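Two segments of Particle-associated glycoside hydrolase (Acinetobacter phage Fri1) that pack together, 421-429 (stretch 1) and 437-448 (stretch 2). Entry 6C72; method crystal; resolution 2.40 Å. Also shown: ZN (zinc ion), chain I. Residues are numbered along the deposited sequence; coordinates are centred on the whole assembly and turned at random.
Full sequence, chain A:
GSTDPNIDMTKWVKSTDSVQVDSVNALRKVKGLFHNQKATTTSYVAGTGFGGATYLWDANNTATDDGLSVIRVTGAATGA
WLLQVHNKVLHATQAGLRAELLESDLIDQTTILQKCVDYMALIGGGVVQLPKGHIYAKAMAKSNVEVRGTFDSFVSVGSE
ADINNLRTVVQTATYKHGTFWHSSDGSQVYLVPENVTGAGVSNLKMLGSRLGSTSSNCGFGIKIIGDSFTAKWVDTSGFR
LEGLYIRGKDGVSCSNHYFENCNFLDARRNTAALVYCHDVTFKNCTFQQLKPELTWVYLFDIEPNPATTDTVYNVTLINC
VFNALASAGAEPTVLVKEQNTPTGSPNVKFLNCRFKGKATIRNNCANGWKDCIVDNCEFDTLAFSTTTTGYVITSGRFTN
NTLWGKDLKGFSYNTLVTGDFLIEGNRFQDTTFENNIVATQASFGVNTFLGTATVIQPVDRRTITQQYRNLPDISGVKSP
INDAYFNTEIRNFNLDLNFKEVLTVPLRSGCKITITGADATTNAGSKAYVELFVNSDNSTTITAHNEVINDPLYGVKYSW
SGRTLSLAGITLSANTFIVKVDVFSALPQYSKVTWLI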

# COMPACT_ATOMS: atom_id res chain seq x y z
N PHE A 421 18.17 4.28 -7.02
CA PHE A 421 17.95 3.13 -6.14
C PHE A 421 18.31 3.57 -4.72
O PHE A 421 19.48 3.80 -4.41
CB PHE A 421 18.80 1.95 -6.60
CG PHE A 421 18.50 0.65 -5.89
CD1 PHE A 421 17.34 -0.06 -6.16
CD2 PHE A 421 19.40 0.12 -4.98
CE1 PHE A 421 17.07 -1.27 -5.51
CE2 PHE A 421 19.13 -1.09 -4.34
CZ PHE A 421 17.96 -1.78 -4.60
N LEU A 422 17.29 3.69 -3.86
CA LEU A 422 17.46 4.24 -2.52
C LEU A 422 17.58 3.12 -1.49
O LEU A 422 16.71 2.24 -1.40
CB LEU A 422 16.29 5.16 -2.16
CG LEU A 422 16.30 5.74 -0.74
CD1 LEU A 422 17.58 6.54 -0.49
CD2 LEU A 422 15.09 6.62 -0.51
N ILE A 423 18.64 3.18 -0.69
CA ILE A 423 18.94 2.21 0.36
C ILE A 423 18.86 2.94 1.69
O ILE A 423 19.72 3.78 2.01
CB ILE A 423 20.32 1.57 0.14
CG1 ILE A 423 20.34 0.82 -1.20
CG2 ILE A 423 20.72 0.68 1.33
CD1 ILE A 423 21.65 0.20 -1.54
N GLU A 424 17.82 2.64 2.47
CA GLU A 424 17.44 3.46 3.61
C GLU A 424 16.75 2.62 4.68
O GLU A 424 15.93 1.76 4.36
CB GLU A 424 16.52 4.58 3.14
CG GLU A 424 15.82 5.34 4.24
CD GLU A 424 14.94 6.46 3.68
OE1 GLU A 424 13.84 6.14 3.16
OE2 GLU A 424 15.35 7.64 3.75
N GLY A 425 17.07 2.90 5.94
CA GLY A 425 16.40 2.26 7.06
C GLY A 425 16.72 0.80 7.28
O GLY A 425 16.01 0.14 8.03
N ASN A 426 17.76 0.27 6.64
CA ASN A 426 18.09 -1.15 6.67
C ASN A 426 18.99 -1.49 7.86
O ASN A 426 19.70 -0.63 8.40
CB ASN A 426 18.75 -1.57 5.37
CG ASN A 426 17.85 -1.33 4.16
OD1 ASN A 426 16.95 -2.12 3.89
ND2 ASN A 426 18.07 -0.23 3.46
N ARG A 427 18.95 -2.76 8.27
CA ARG A 427 19.87 -3.29 9.27
C ARG A 427 20.85 -4.22 8.58
O ARG A 427 20.47 -5.28 8.07
CB ARG A 427 19.12 -4.03 10.38
CG ARG A 427 18.31 -3.11 11.22
CD ARG A 427 18.39 -3.56 12.66
NE ARG A 427 17.99 -4.95 12.77
CZ ARG A 427 17.57 -5.49 13.90
NH1 ARG A 427 17.50 -4.75 15.00
NH2 ARG A 427 17.21 -6.77 13.93
N PHE A 428 22.12 -3.84 8.59
CA PHE A 428 23.18 -4.57 7.91
C PHE A 428 24.00 -5.31 8.97
O PHE A 428 24.86 -4.71 9.63
CB PHE A 428 24.04 -3.63 7.07
CG PHE A 428 23.33 -3.04 5.88
CD1 PHE A 428 22.86 -3.86 4.86
CD2 PHE A 428 23.16 -1.67 5.75
CE1 PHE A 428 22.21 -3.31 3.75
CE2 PHE A 428 22.52 -1.12 4.65
CZ PHE A 428 22.05 -1.93 3.65
N GLN A 429 23.74 -6.60 9.13
CA GLN A 429 24.52 -7.42 10.06
C GLN A 429 25.68 -8.03 9.30
O GLN A 429 25.47 -8.93 8.46
CB GLN A 429 23.68 -8.51 10.73
CG GLN A 429 24.48 -9.24 11.80
CD GLN A 429 23.64 -10.19 12.63
OE1 GLN A 429 23.40 -9.95 13.82
NE2 GLN A 429 23.19 -11.27 12.01
N ILE A 437 30.52 -2.14 -6.36
CA ILE A 437 30.27 -0.88 -7.04
C ILE A 437 28.92 -0.28 -6.66
O ILE A 437 28.74 0.93 -6.77
CB ILE A 437 30.38 -1.10 -8.56
CG1 ILE A 437 30.41 0.24 -9.31
CG2 ILE A 437 29.25 -2.04 -9.06
CD1 ILE A 437 30.73 0.11 -10.76
N VAL A 438 27.98 -1.10 -6.17
CA VAL A 438 26.69 -0.57 -5.73
C VAL A 438 26.89 0.51 -4.68
O VAL A 438 26.14 1.50 -4.63
CB VAL A 438 25.79 -1.72 -5.20
CG1 VAL A 438 24.55 -1.17 -4.47
CG2 VAL A 438 25.39 -2.67 -6.31
N ALA A 439 27.92 0.37 -3.85
CA ALA A 439 28.15 1.36 -2.81
C ALA A 439 28.51 2.73 -3.37
O ALA A 439 28.30 3.74 -2.69
CB ALA A 439 29.25 0.88 -1.85
N THR A 440 29.01 2.81 -4.61
CA THR A 440 29.31 4.10 -5.22
C THR A 440 28.20 4.58 -6.14
O THR A 440 28.29 5.69 -6.67
CB THR A 440 30.63 4.04 -6.01
OG1 THR A 440 30.44 3.31 -7.23
CG2 THR A 440 31.74 3.39 -5.20
N GLN A 441 27.15 3.79 -6.33
CA GLN A 441 26.08 4.10 -7.26
C GLN A 441 24.78 4.48 -6.58
O GLN A 441 24.14 5.45 -6.98
CB GLN A 441 25.80 2.90 -8.17
CG GLN A 441 26.94 2.51 -9.08
CD GLN A 441 26.61 1.24 -9.82
OE1 GLN A 441 25.88 0.38 -9.31
NE2 GLN A 441 27.14 1.11 -11.03
N ALA A 442 24.37 3.72 -5.57
CA ALA A 442 23.06 3.91 -4.98
C ALA A 442 23.02 5.15 -4.10
O ALA A 442 24.05 5.68 -3.66
CB ALA A 442 22.66 2.69 -4.15
N SER A 443 21.81 5.62 -3.83
CA SER A 443 21.59 6.60 -2.79
C SER A 443 21.42 5.87 -1.47
O SER A 443 20.69 4.88 -1.39
CB SER A 443 20.36 7.46 -3.10
OG SER A 443 20.65 8.39 -4.12
N PHE A 444 22.12 6.36 -0.45
CA PHE A 444 22.06 5.82 0.90
C PHE A 444 21.50 6.89 1.83
O PHE A 444 22.04 8.01 1.88
CB PHE A 444 23.45 5.41 1.39
CG PHE A 444 24.01 4.19 0.71
CD1 PHE A 444 24.66 4.31 -0.51
CD2 PHE A 444 23.92 2.94 1.31
CE1 PHE A 444 25.18 3.18 -1.14
CE2 PHE A 444 24.44 1.81 0.69
CZ PHE A 444 25.07 1.93 -0.53
N GLY A 445 20.45 6.56 2.55
CA GLY A 445 19.99 7.35 3.68
C GLY A 445 20.58 6.85 4.98
O GLY A 445 21.69 6.30 5.02
N VAL A 446 19.84 7.05 6.06
CA VAL A 446 20.21 6.43 7.32
C VAL A 446 20.06 4.92 7.19
O VAL A 446 19.04 4.43 6.68
CB VAL A 446 19.35 6.96 8.47
CG1 VAL A 446 19.61 6.17 9.74
CG2 VAL A 446 19.62 8.44 8.70
N ASN A 447 21.08 4.18 7.63
CA ASN A 447 21.03 2.73 7.77
C ASN A 447 21.75 2.34 9.06
O ASN A 447 22.50 3.14 9.64
CB ASN A 447 21.65 2.00 6.55
CG ASN A 447 20.82 2.18 5.27
OD1 ASN A 447 19.81 1.49 5.07
ND2 ASN A 447 21.24 3.10 4.42
N THR A 448 21.49 1.13 9.55
CA THR A 448 22.12 0.64 10.76
C THR A 448 23.15 -0.43 10.42
O THR A 448 22.81 -1.45 9.81
CB THR A 448 21.09 0.09 11.74
OG1 THR A 448 20.19 1.15 12.08
CG2 THR A 448 21.78 -0.42 13.02
ZN ZN I . 13.16 8.42 3.63
O HOH W 1 17.18 8.27 5.60
O HOH W 2 14.23 10.57 4.21
O HOH W 3 12.51 8.30 1.46

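Two parallel strand pairings, separated by a turn, hold these stretches together, and the residues that cover the most surface, I423, T448 and N447, mark the three parts of the contact. The first pairing sets L422 beside S443 and I423 beside F444; the second sets R427 beside T448. In each, a residue of one strand bonds to residues flanking its neighbor, the usual parallel pattern. S443 N donates to F421 O at 3.0 Å, I423 N to S443 O at 2.8 Å, and G445 N to I423 O at 2.9 Å.

I423 serves the first pairing twice, through its backbone and through its side chain. Both its N and its O are used across the interface, while its side chain shares a face of the sheet with that of F444. With chi1 in m and chi2 in t, the extended chain carries I423 CD1 to 3.7 Å from A442 CB and 4.3 Å from V438 CG1, so through V438 it reaches the weakly bonded helix that precedes the strand at S443 and F444. I423 CG2 lies 3.9 Å from F444 CD2. These contacts are apolar and buried: one branched side chain ties strand, helix and ring together.

Between the pairings the regular ladder breaks, and N447 bridges the gap with its amide. N447 ND2 donates to I423 O (2.9 Å, nearly linear), giving that carbonyl a second donor besides G445 N. N447 OD1 accepts from both N426 N and N426 ND2, each at 2.9 Å. One asparagine thus supplies both a donor and an acceptor where the regular ladder is interrupted. Beside it, G425 N donates to V446 O at a short 2.6 Å. G425 has a positive phi of 71°, a conformation that by itself favors glycine. Glycine also suits position 445, where an ideal CB on G445 would sit tightly against E424 OE2.

That carboxylate has work of its own: E424 binds the zinc ion through OE1 at 2.4 Å and OE2 at 2.3 Å. A water links the stretches here, donating to E424 OE2 at 2.7 Å and accepting from V446 N at 3.0 Å.

T448 restores the ladder. T448 N donates to N426 O and T448 O accepts from F428 N, both at 2.8 Å and close to linear, so its backbone grips the residues before and after R427. The side chains of T448 and R427 share a face, with R427 CG 4.3 Å from T448 CB. F428 CE2 comes within 3.8 Å of N447 CB, covering part of the asparagine whose amide joins the two pairings.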